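Local coordinates for protein GCN5-related N-acetyltransferase (Anabaena variabilis, PDB 2OZG) that binds coenzyme A and is probably an N-acetyltransferase of the GNAT family, perhaps acting on aminoglycosides, at residues W189-T195 with I231-V235; G343-L347 with L371-A377; T144-Q150 with I249-R253. All blocks are in the same frame, centred on the assembly; numbering follows the deposited sequence.

Contact 1 (W189-T195 with I231-V235); sequences WQGLNRT and IRDWV
With CG set between its own backbone N and carbonyl carbon (chi1 49°) and the chain bent once more about the CG-CD bond, Arg-232 sends its guanidinium group to the carbonyls of Leu-192 and Arg-194, at the last turn of helix 186-192 and just after it. Leu-192 answers with CG beside its backbone N, which lays the isobutyl group along the arginine, the two side chains sliding past each other in opposite directions. Its CD2 lies 4.0 Å from CD of Arg-232 and makes similar contacts with CB and CG, so one methyl covers most of the aliphatic stem.

The polar end is gripped through a single nitrogen. NH1 of Arg-232 donates to O of Leu-192 at 2.8 Å and to O of Arg-194 at 2.9 Å; the second bond is almost perfectly straight (179°), the first more bent (149°). Both acceptors lie in the guanidinium plane, at its edge, whereas NH1 stands well above each carbonyl plane. Two bonds to one nitrogen fix the rotation of the group and tie up the carbonyls of Leu-192 and Arg-194. The Thr-195 side chain crosses that of Arg-232 at about a right angle, CG2 of Thr-195 4.0 Å from NH2 of Arg-232.

Asp-233 also points at the helix. Its OD2 lies 3.8 Å from CD1 of Leu-192, but its polar partners are Arg-184, in a salt bridge, and Tyr-215. That two successive residues face the helix reflects a classic beta bulge, in which Arg-232 and Asp-233 both sit opposite Ile-217. Helix 186-192 is thereby fastened to strand 227-236, which runs between strand 211-222, antiparallel to it, and strand 258-263, parallel to it.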
loop_
_atom_site.group_PDB
_atom_site.type_symbol
_atom_site.label_atom_id
_atom_site.label_comp_id
_atom_site.label_asym_id
_atom_site.label_seq_id
_atom_site.Cartn_x
_atom_site.Cartn_y
_atom_site.Cartn_z
ATOM N N TRP A 189 4.352 -36.242 0.135
ATOM C CA TRP A 189 5.777 -36.206 -0.066
ATOM C C TRP A 189 6.103 -35.712 -1.487
ATOM O O TRP A 189 7.054 -34.981 -1.674
ATOM C CB TRP A 189 6.373 -37.587 0.155
ATOM C CG TRP A 189 6.463 -37.977 1.579
ATOM C CD1 TRP A 189 5.745 -38.931 2.211
ATOM C CD2 TRP A 189 7.372 -37.447 2.542
ATOM N NE1 TRP A 189 6.137 -39.025 3.521
ATOM C CE2 TRP A 189 7.141 -38.128 3.749
ATOM C CE3 TRP A 189 8.364 -36.461 2.501
ATOM C CZ2 TRP A 189 7.887 -37.881 4.898
ATOM C CZ3 TRP A 189 9.079 -36.184 3.660
ATOM C CH2 TRP A 189 8.831 -36.895 4.842
ATOM N N GLN A 190 5.354 -36.197 -2.480
ATOM C CA GLN A 190 5.484 -35.734 -3.864
ATOM C C GLN A 190 5.366 -34.230 -3.995
ATOM O O GLN A 190 6.156 -33.575 -4.690
ATOM C CB GLN A 190 4.384 -36.353 -4.722
ATOM C CG GLN A 190 4.590 -37.809 -5.091
ATOM C CD GLN A 190 5.632 -38.028 -6.116
ATOM O OE1 GLN A 190 6.108 -37.101 -6.770
ATOM N NE2 GLN A 190 5.982 -39.284 -6.300
ATOM N N GLY A 191 4.342 -33.681 -3.368
ATOM C CA GLY A 191 4.117 -32.244 -3.418
ATOM C C GLY A 191 5.262 -31.496 -2.826
ATOM O O GLY A 191 5.653 -30.479 -3.361
ATOM N N LEU A 192 5.826 -32.014 -1.736
ATOM C CA LEU A 192 6.977 -31.385 -1.075
ATOM C C LEU A 192 8.229 -31.380 -1.906
ATOM O O LEU A 192 9.043 -30.500 -1.815
ATOM C CB LEU A 192 7.310 -32.112 0.221
ATOM C CG LEU A 192 6.369 -31.862 1.401
ATOM C CD1 LEU A 192 6.633 -32.862 2.499
ATOM C CD2 LEU A 192 6.490 -30.449 1.912
ATOM N N ASN A 193 8.399 -32.413 -2.693
ATOM C CA ASN A 193 9.553 -32.522 -3.571
ATOM C C ASN A 193 9.333 -31.762 -4.908
ATOM O O ASN A 193 10.216 -31.692 -5.757
ATOM C CB ASN A 193 9.814 -34.009 -3.778
ATOM C CG ASN A 193 11.142 -34.284 -4.370
ATOM O OD1 ASN A 193 12.176 -33.903 -3.834
ATOM N ND2 ASN A 193 11.136 -34.960 -5.496
ATOM N N ARG A 194 8.167 -31.159 -5.085
ATOM C CA ARG A 194 7.839 -30.522 -6.343
ATOM C C ARG A 194 8.051 -29.031 -6.308
ATOM O O ARG A 194 7.580 -28.336 -5.387
ATOM C CB ARG A 194 6.376 -30.800 -6.646
ATOM C CG ARG A 194 5.819 -30.271 -7.976
ATOM C CD ARG A 194 4.301 -30.605 -7.983
ATOM N NE ARG A 194 4.043 -32.054 -8.017
ATOM C CZ ARG A 194 2.970 -32.663 -7.494
ATOM N NH1 ARG A 194 2.038 -31.976 -6.832
ATOM N NH2 ARG A 194 2.852 -33.978 -7.613
ATOM N N THR A 195 8.757 -28.530 -7.309
ATOM C CA THR A 195 8.974 -27.106 -7.436
ATOM C C THR A 195 8.839 -26.654 -8.889
ATOM O O THR A 195 8.886 -27.450 -9.828
ATOM C CB THR A 195 10.426 -26.723 -7.025
ATOM O OG1 THR A 195 11.347 -27.483 -7.806
ATOM C CG2 THR A 195 10.677 -27.008 -5.547
ATOM N N ILE A 231 10.036 -22.215 4.331
ATOM C CA ILE A 231 10.257 -23.532 4.855
ATOM C C ILE A 231 8.968 -24.343 4.661
ATOM O O ILE A 231 7.945 -24.036 5.254
ATOM C CB ILE A 231 10.663 -23.490 6.336
ATOM C CG1 ILE A 231 12.009 -22.758 6.520
ATOM C CG2 ILE A 231 10.774 -24.890 6.893
ATOM C CD1 ILE A 231 12.398 -22.464 7.972
ATOM N N ARG A 232 9.016 -25.405 3.859
ATOM C CA ARG A 232 7.796 -26.203 3.620
ATOM C C ARG A 232 7.659 -27.388 4.535
ATOM O O ARG A 232 6.554 -27.863 4.725
ATOM C CB ARG A 232 7.668 -26.649 2.181
ATOM C CG ARG A 232 8.890 -27.281 1.616
ATOM C CD ARG A 232 8.741 -27.710 0.133
ATOM N NE ARG A 232 8.491 -26.608 -0.786
ATOM C CZ ARG A 232 8.230 -26.784 -2.088
ATOM N NH1 ARG A 232 8.178 -28.005 -2.612
ATOM N NH2 ARG A 232 8.019 -25.766 -2.865
ATOM N N ASP A 233 8.750 -27.866 5.127
ATOM C CA ASP A 233 8.643 -28.962 6.076
ATOM C C ASP A 233 9.887 -28.887 6.943
ATOM O O ASP A 233 10.923 -28.437 6.501
ATOM C CB ASP A 233 8.572 -30.311 5.334
ATOM C CG ASP A 233 8.187 -31.469 6.223
ATOM O OD1 ASP A 233 7.576 -31.230 7.306
ATOM O OD2 ASP A 233 8.453 -32.636 5.790
ATOM N N TRP A 234 9.747 -29.254 8.206
ATOM C CA TRP A 234 10.878 -29.266 9.102
ATOM C C TRP A 234 10.570 -30.289 10.178
ATOM O O TRP A 234 9.389 -30.564 10.454
ATOM C CB TRP A 234 11.137 -27.875 9.723
ATOM C CG TRP A 234 9.883 -27.303 10.456
ATOM C CD1 TRP A 234 8.943 -26.524 9.908
ATOM C CD2 TRP A 234 9.485 -27.510 11.819
ATOM N NE1 TRP A 234 8.001 -26.223 10.819
ATOM C CE2 TRP A 234 8.293 -26.848 11.997
ATOM C CE3 TRP A 234 9.997 -28.252 12.876
ATOM C CZ2 TRP A 234 7.613 -26.857 13.197
ATOM C CZ3 TRP A 234 9.340 -28.284 14.038
ATOM C CH2 TRP A 234 8.132 -27.605 14.210
ATOM N N VAL A 235 11.652 -30.803 10.788
ATOM C CA VAL A 235 11.585 -31.662 11.931
ATOM C C VAL A 235 12.684 -31.268 12.943
ATOM O O VAL A 235 13.827 -31.008 12.565
ATOM C CB VAL A 235 11.675 -33.177 11.555
ATOM C CG1 VAL A 235 12.040 -34.045 12.761
ATOM C CG2 VAL A 235 10.373 -33.650 10.922
#

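Contact 2 (G343-L347 with L371-A377); sequences GELQL and LQATETA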
loop_
_atom_site.group_PDB
_atom_site.type_symbol
_atom_site.label_atom_id
_atom_site.label_comp_id
_atom_site.label_asym_id
_atom_site.label_seq_id
_atom_site.Cartn_x
_atom_site.Cartn_y
_atom_site.Cartn_z
ATOM N N GLY A 343 -26.395 -42.021 27.628
ATOM C CA GLY A 343 -26.308 -40.829 26.801
ATOM C C GLY A 343 -26.318 -39.545 27.614
ATOM O O GLY A 343 -27.132 -38.651 27.384
ATOM N N GLU A 344 -25.345 -39.452 28.513
ATOM C CA GLU A 344 -25.119 -38.327 29.383
ATOM C C GLU A 344 -24.487 -37.173 28.645
ATOM O O GLU A 344 -24.494 -36.067 29.153
ATOM C CB GLU A 344 -24.226 -38.721 30.576
ATOM C CG GLU A 344 -22.834 -39.281 30.192
ATOM C CD GLU A 344 -21.978 -39.895 31.358
ATOM O OE1 GLU A 344 -22.330 -39.800 32.562
ATOM O OE2 GLU A 344 -20.932 -40.497 31.011
ATOM N N LEU A 345 -23.903 -37.432 27.483
ATOM C CA LEU A 345 -23.281 -36.375 26.699
ATOM C C LEU A 345 -23.767 -36.531 25.293
ATOM O O LEU A 345 -23.434 -37.520 24.630
ATOM C CB LEU A 345 -21.770 -36.423 26.801
ATOM C CG LEU A 345 -20.981 -35.298 26.094
ATOM C CD1 LEU A 345 -19.585 -35.190 26.674
ATOM C CD2 LEU A 345 -20.876 -35.519 24.603
ATOM N N GLN A 346 -24.563 -35.555 24.851
ATOM C CA GLN A 346 -25.217 -35.595 23.548
ATOM C C GLN A 346 -24.647 -34.615 22.581
ATOM O O GLN A 346 -24.434 -33.456 22.916
ATOM C CB GLN A 346 -26.679 -35.225 23.721
ATOM C CG GLN A 346 -27.291 -35.964 24.921
ATOM C CD GLN A 346 -28.235 -35.035 25.705
ATOM O OE1 GLN A 346 -27.850 -34.470 26.733
ATOM N NE2 GLN A 346 -29.427 -34.812 25.166
ATOM N N LEU A 347 -24.454 -35.072 21.351
ATOM C CA LEU A 347 -23.908 -34.229 20.336
ATOM C C LEU A 347 -24.150 -34.821 18.960
ATOM O O LEU A 347 -24.462 -35.989 18.784
ATOM C CB LEU A 347 -22.395 -34.035 20.562
ATOM C CG LEU A 347 -21.535 -35.215 20.957
ATOM C CD1 LEU A 347 -21.766 -36.467 20.226
ATOM C CD2 LEU A 347 -20.055 -34.834 20.852
ATOM N N LEU A 371 -22.421 -29.431 22.208
ATOM C CA LEU A 371 -22.705 -30.585 23.026
ATOM C C LEU A 371 -23.495 -30.164 24.269
ATOM O O LEU A 371 -23.473 -29.005 24.644
ATOM C CB LEU A 371 -21.431 -31.364 23.391
ATOM C CG LEU A 371 -20.289 -30.819 24.255
ATOM C CD1 LEU A 371 -20.680 -30.845 25.742
ATOM C CD2 LEU A 371 -19.038 -31.622 24.086
ATOM N N GLN A 372 -24.264 -31.105 24.811
ATOM C CA GLN A 372 -24.946 -30.937 26.088
ATOM C C GLN A 372 -24.467 -32.078 26.985
ATOM O O GLN A 372 -24.399 -33.251 26.552
ATOM C CB GLN A 372 -26.465 -31.066 25.920
ATOM C CG GLN A 372 -27.030 -30.117 24.904
ATOM C CD GLN A 372 -28.531 -29.878 25.126
ATOM O OE1 GLN A 372 -29.242 -30.735 25.690
ATOM N NE2 GLN A 372 -29.009 -28.693 24.700
ATOM N N ALA A 373 -24.105 -31.761 28.211
ATOM C CA ALA A 373 -23.675 -32.779 29.148
ATOM C C ALA A 373 -23.943 -32.406 30.605
ATOM O O ALA A 373 -24.154 -31.245 30.935
ATOM C CB ALA A 373 -22.197 -33.046 28.967
ATOM N N THR A 374 -23.941 -33.433 31.453
ATOM C CA THR A 374 -23.984 -33.279 32.913
ATOM C C THR A 374 -22.564 -32.857 33.297
ATOM O O THR A 374 -21.609 -33.055 32.522
ATOM C CB THR A 374 -24.333 -34.615 33.587
ATOM O OG1 THR A 374 -23.351 -35.611 33.246
ATOM C CG2 THR A 374 -25.692 -35.135 33.088
ATOM N N GLU A 375 -22.396 -32.277 34.470
ATOM C CA GLU A 375 -21.082 -31.860 34.896
ATOM C C GLU A 375 -20.133 -33.032 35.044
ATOM O O GLU A 375 -18.964 -32.900 34.789
ATOM C CB GLU A 375 -21.152 -31.090 36.209
ATOM C CG GLU A 375 -21.797 -29.692 36.088
ATOM C CD GLU A 375 -21.470 -28.745 37.280
ATOM N N THR A 376 -20.634 -34.187 35.448
ATOM C CA THR A 376 -19.791 -35.355 35.572
ATOM C C THR A 376 -19.330 -35.822 34.209
ATOM O O THR A 376 -18.137 -36.068 33.989
ATOM C CB THR A 376 -20.531 -36.475 36.308
ATOM O OG1 THR A 376 -21.001 -35.942 37.547
ATOM C CG2 THR A 376 -19.568 -37.615 36.592
ATOM N N ALA A 377 -20.253 -35.893 33.266
ATOM C CA ALA A 377 -19.854 -36.265 31.929
ATOM C C ALA A 377 -18.903 -35.209 31.360
ATOM O O ALA A 377 -17.951 -35.555 30.694
ATOM C CB ALA A 377 -21.037 -36.416 31.051
HETATM O O HOH W 1 -24.056 -38.115 33.827
#
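Glu-344 leans over Ala-377 along its whole length. Its CB lies 4.0 Å from CB of Ala-377 and 4.2 Å from OG1 of Thr-374; CG, placed between the backbone N and carbonyl carbon (chi1 58°), comes to 3.5 Å from CB of Ala-377, and CD follows at 3.6 Å. At the tip, OE1 accepts from a water that also bonds OG1 of Thr-374, while OE2 takes the backbone N of His-311 and a salt bridge from Lys-380. Thr-374 is the N-cap of helix 375-385, its OG1 accepting from N of Ala-377 at 3.1 Å.

Beyond this corner the chains run antiparallel. Gln-346 and Gln-372 form a hydrogen-bonded pair, N of Gln-346 to O of Gln-372 at 2.9 Å and the reverse bond at 3.0 Å from N of Gln-372 to O of Gln-346. On the face that carries Leu-345, Leu-347 and Leu-371, CG of Leu-345 packs 3.8 Å from CB of Ala-373.

The edge strand of this sterol carrier protein-like domain is thus joined by few backbone bonds and a leucine-alanine face, while the carboxylate, probably ionised, links strand 308-315 to helix 375-385 through Lys-380 and, by way of water, its N-cap Thr-374.

Contact 3 (T144-Q150 with I249-R253); sequences TDSIQIQ and IANHR. With COA (coenzyme A), chain C.
A methyl group pushed into a turn of backbone is the striking feature here: CG2 of Thr-144 lies 3.2 Å from O of Ile-249 and 3.4 Å from N of Arg-253, inside the curl where helix 239-250 ends in a type I turn from Ala-250 to Arg-253. CG2 stands anti to the backbone N (chi1 of OG1 -42°), leaving OG1 beside that N, where it is hydrogen-bonded to O of Ile-256.

Next to it Ile-147 crosses Ile-249 at about a right angle. CD1 of Ile-147 and CG2 of Ile-249 are 3.5 Å apart, tight for two methyls, and CG2 of Ile-147 touches CB of Ala-250 at 3.8 Å. At the margin ND2 of Asn-251 donates to OE1 of Gln-150 at 3.0 Å, on a lone pair, with the two amides nearly coplanar.

OD1 of Asn-251 takes NH1 of Arg-253, which also bonds O of Ala-250 at 3.2 Å; the backbone N of Arg-253 reaches that carbonyl from the opposite face. So held, the guanidinium has N6A of a coenzyme A over one face, offset toward its rim, with NE of Arg-253 3.6 Å from N6A. This cofactor is hydrogen-bonded by Gly-93 and Gly-95 of the second subunit, whose Arg-92 NH1 bonds O of Asn-251, consistent with an apolar, partly buried centre whose polar margin helps shape a neighbour's adenine site.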
loop_
_atom_site.group_PDB
_atom_site.type_symbol
_atom_site.label_atom_id
_atom_site.label_comp_id
_atom_site.label_asym_id
_atom_site.label_seq_id
_atom_site.Cartn_x
_atom_site.Cartn_y
_atom_site.Cartn_z
ATOM N N THR A 144 14.555 -12.155 9.141
ATOM C CA THR A 144 15.726 -12.970 9.391
ATOM C C THR A 144 16.676 -12.294 10.357
ATOM O O THR A 144 17.256 -12.944 11.200
ATOM C CB THR A 144 16.481 -13.288 8.076
ATOM O OG1 THR A 144 15.573 -13.603 7.023
ATOM C CG2 THR A 144 17.381 -14.472 8.242
ATOM N N ASP A 145 16.811 -10.971 10.262
ATOM C CA ASP A 145 17.733 -10.281 11.137
ATOM C C ASP A 145 17.262 -10.063 12.597
ATOM O O ASP A 145 17.993 -9.468 13.396
ATOM C CB ASP A 145 18.206 -8.976 10.479
ATOM C CG ASP A 145 17.115 -7.964 10.340
ATOM O OD1 ASP A 145 15.986 -8.220 10.828
ATOM O OD2 ASP A 145 17.406 -6.894 9.730
ATOM N N SER A 146 16.053 -10.515 12.933
ATOM C CA SER A 146 15.544 -10.427 14.280
ATOM C C SER A 146 15.794 -11.737 15.041
ATOM O O SER A 146 15.639 -11.784 16.254
ATOM C CB SER A 146 14.047 -10.098 14.281
ATOM O OG SER A 146 13.279 -11.242 13.927
ATOM N N ILE A 147 16.277 -12.780 14.359
ATOM C CA ILE A 147 16.460 -14.108 15.025
ATOM C C ILE A 147 17.584 -14.110 16.012
ATOM O O ILE A 147 17.420 -14.550 17.161
ATOM C CB ILE A 147 16.640 -15.219 14.013
ATOM C CG1 ILE A 147 15.337 -15.333 13.207
ATOM C CG2 ILE A 147 16.918 -16.539 14.743
ATOM C CD1 ILE A 147 15.444 -16.183 11.930
ATOM N N GLN A 148 18.733 -13.617 15.564
ATOM C CA GLN A 148 19.864 -13.414 16.435
ATOM C C GLN A 148 20.140 -14.585 17.388
ATOM O O GLN A 148 20.184 -14.420 18.603
ATOM C CB GLN A 148 19.664 -12.103 17.218
ATOM C CG GLN A 148 19.500 -10.848 16.329
ATOM C CD GLN A 148 18.884 -9.654 17.079
ATOM O OE1 GLN A 148 18.705 -9.700 18.304
ATOM N NE2 GLN A 148 18.568 -8.576 16.340
ATOM N N ILE A 149 20.264 -15.774 16.814
ATOM C CA ILE A 149 20.684 -16.965 17.538
ATOM C C ILE A 149 21.880 -17.499 16.773
ATOM O O ILE A 149 21.819 -17.622 15.544
ATOM C CB ILE A 149 19.583 -18.054 17.650
ATOM C CG1 ILE A 149 18.487 -17.568 18.607
ATOM C CG2 ILE A 149 20.199 -19.414 18.155
ATOM C CD1 ILE A 149 17.236 -18.344 18.588
ATOM N N GLN A 150 22.983 -17.705 17.496
ATOM C CA GLN A 150 24.169 -18.359 16.959
ATOM C C GLN A 150 24.576 -19.420 17.996
ATOM O O GLN A 150 25.487 -19.217 18.782
ATOM C CB GLN A 150 25.308 -17.380 16.662
ATOM C CG GLN A 150 26.598 -18.084 16.102
ATOM C CD GLN A 150 26.430 -18.805 14.732
ATOM O OE1 GLN A 150 25.828 -18.275 13.791
ATOM N NE2 GLN A 150 27.017 -19.995 14.621
ATOM N N ILE A 249 18.969 -20.598 10.015
ATOM C CA ILE A 249 18.100 -19.599 9.465
ATOM C C ILE A 249 18.622 -18.189 9.731
ATOM O O ILE A 249 18.609 -17.376 8.825
ATOM C CB ILE A 249 16.709 -19.766 10.030
ATOM C CG1 ILE A 249 16.149 -21.114 9.588
ATOM C CG2 ILE A 249 15.804 -18.682 9.559
ATOM C CD1 ILE A 249 14.873 -21.478 10.349
ATOM N N ALA A 250 19.074 -17.910 10.959
ATOM C CA ALA A 250 19.639 -16.577 11.316
ATOM C C ALA A 250 20.813 -16.301 10.414
ATOM O O ALA A 250 21.079 -15.160 10.056
ATOM C CB ALA A 250 20.121 -16.547 12.753
ATOM N N ASN A 251 21.506 -17.367 9.988
ATOM C CA ASN A 251 22.650 -17.183 9.121
ATOM C C ASN A 251 22.332 -16.855 7.661
ATOM O O ASN A 251 23.218 -16.700 6.868
ATOM C CB ASN A 251 23.679 -18.330 9.302
ATOM C CG ASN A 251 24.525 -18.141 10.533
ATOM O OD1 ASN A 251 24.774 -17.014 10.948
ATOM N ND2 ASN A 251 24.960 -19.222 11.125
ATOM N N HIS A 252 21.061 -16.733 7.329
ATOM C CA HIS A 252 20.631 -16.300 5.993
ATOM C C HIS A 252 20.299 -14.788 5.940
ATOM O O HIS A 252 19.916 -14.278 4.882
ATOM C CB HIS A 252 19.365 -17.040 5.556
ATOM C CG HIS A 252 19.606 -18.435 5.077
ATOM N ND1 HIS A 252 19.841 -19.479 5.935
ATOM C CD2 HIS A 252 19.655 -18.954 3.828
ATOM C CE1 HIS A 252 20.013 -20.589 5.232
ATOM N NE2 HIS A 252 19.900 -20.298 3.951
ATOM N N ARG A 253 20.568 -14.088 7.019
ATOM C CA ARG A 253 20.159 -12.705 7.176
ATOM C C ARG A 253 20.742 -11.745 6.176
ATOM O O ARG A 253 20.127 -10.746 5.862
ATOM C CB ARG A 253 20.445 -12.215 8.571
ATOM C CG ARG A 253 21.871 -11.967 8.900
ATOM C CD ARG A 253 22.020 -11.742 10.396
ATOM N NE ARG A 253 23.438 -11.664 10.786
ATOM C CZ ARG A 253 24.224 -12.694 11.126
ATOM N NH1 ARG A 253 23.782 -13.959 11.169
ATOM N NH2 ARG A 253 25.490 -12.454 11.449
HETATM N N1A COA C . 25.700 -9.629 8.768
HETATM C C2A COA C . 26.648 -8.984 9.475
HETATM N N3A COA C . 27.866 -9.519 9.696
HETATM C C4A COA C . 28.150 -10.750 9.204
HETATM C C5A COA C . 27.198 -11.460 8.479
HETATM C C6A COA C . 25.940 -10.860 8.267
HETATM N N6A COA C . 24.942 -11.451 7.574
HETATM N N7A COA C . 27.782 -12.636 8.144
HETATM C C8A COA C . 29.042 -12.649 8.646
HETATM N N9A COA C . 29.254 -11.488 9.288
HETATM C C1B COA C . 30.472 -11.008 10.007
HETATM C C2B COA C . 30.594 -11.628 11.397
HETATM O O2B COA C . 29.848 -10.898 12.399
HETATM C C3B COA C . 32.102 -11.662 11.611
HETATM O O3B COA C . 32.577 -10.564 12.403
HETATM P P3B COA C . 32.891 -10.770 13.990
HETATM O O7A COA C . 34.228 -11.491 14.004
HETATM O O8A COA C . 32.859 -9.347 14.538
HETATM O O9A COA C . 31.776 -11.659 14.528
HETATM C C4B COA C . 32.730 -11.641 10.220
HETATM O O4B COA C . 31.683 -11.318 9.296
HETATM C C5B COA C . 33.372 -12.979 9.851
HETATM O O5B COA C . 32.344 -13.978 9.764
HETATM P P1A COA C . 32.471 -15.332 8.866
HETATM O O1A COA C . 33.805 -15.347 8.157
HETATM O O2A COA C . 32.105 -16.510 9.769
HETATM O O3A COA C . 31.239 -15.131 7.810
HETATM P P2A COA C . 30.358 -16.350 7.157
HETATM O O4A COA C . 31.355 -17.456 6.801
HETATM O O5A COA C . 29.234 -16.686 8.136
HETATM O O6A COA C . 29.744 -15.632 5.788
HETATM C CBP COA C . 27.960 -14.813 4.126
HETATM C CCP COA C . 28.389 -15.767 5.262
HETATM C CDP COA C . 29.225 -14.533 3.318
HETATM C CEP COA C . 27.614 -13.492 4.807
HETATM C CAP COA C . 26.812 -15.506 3.260
HETATM O OAP COA C . 27.303 -16.062 1.993
HETATM C C9P COA C . 25.458 -14.822 2.921
HETATM O O9P COA C . 24.432 -14.789 3.792
HETATM N N8P COA C . 25.146 -14.306 1.715
HETATM C C7P COA C . 25.839 -14.090 0.444
HETATM C C6P COA C . 25.686 -12.586 0.282
HETATM C C5P COA C . 26.968 -11.868 0.672
HETATM O O5P COA C . 27.546 -12.125 1.726
HETATM N N4P COA C . 27.421 -10.926 -0.169
HETATM C C3P COA C . 28.609 -10.097 0.015
HETATM C C2P COA C . 28.746 -9.304 -1.266
HETATM S S1P COA C . 29.236 -10.397 -2.664
#

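In the fold
Contacts 1 and 3 belong to one part of the fold and touch, Ile-231 CD1 of strand 227-236 packing at 3.6 Å on Ile-249 CD1 near the end of helix 239-250; their centres are about 22 Å apart. Contact 2 lies in the sterol carrier protein domain, its centre about 42 Å from that of contact 1 and about 50 Å from that of contact 3. All three are partly buried. Contacts 1 and 3 each engage the last turn of a helix, but arginine NH1 bonds cross only contact 1; in contact 3 they stay within 249-253. Contact 2 pairs strands and caps a helix N-terminus. Contacts 1 and 2 meet no other subunit; contact 3 faces one and its coenzyme A.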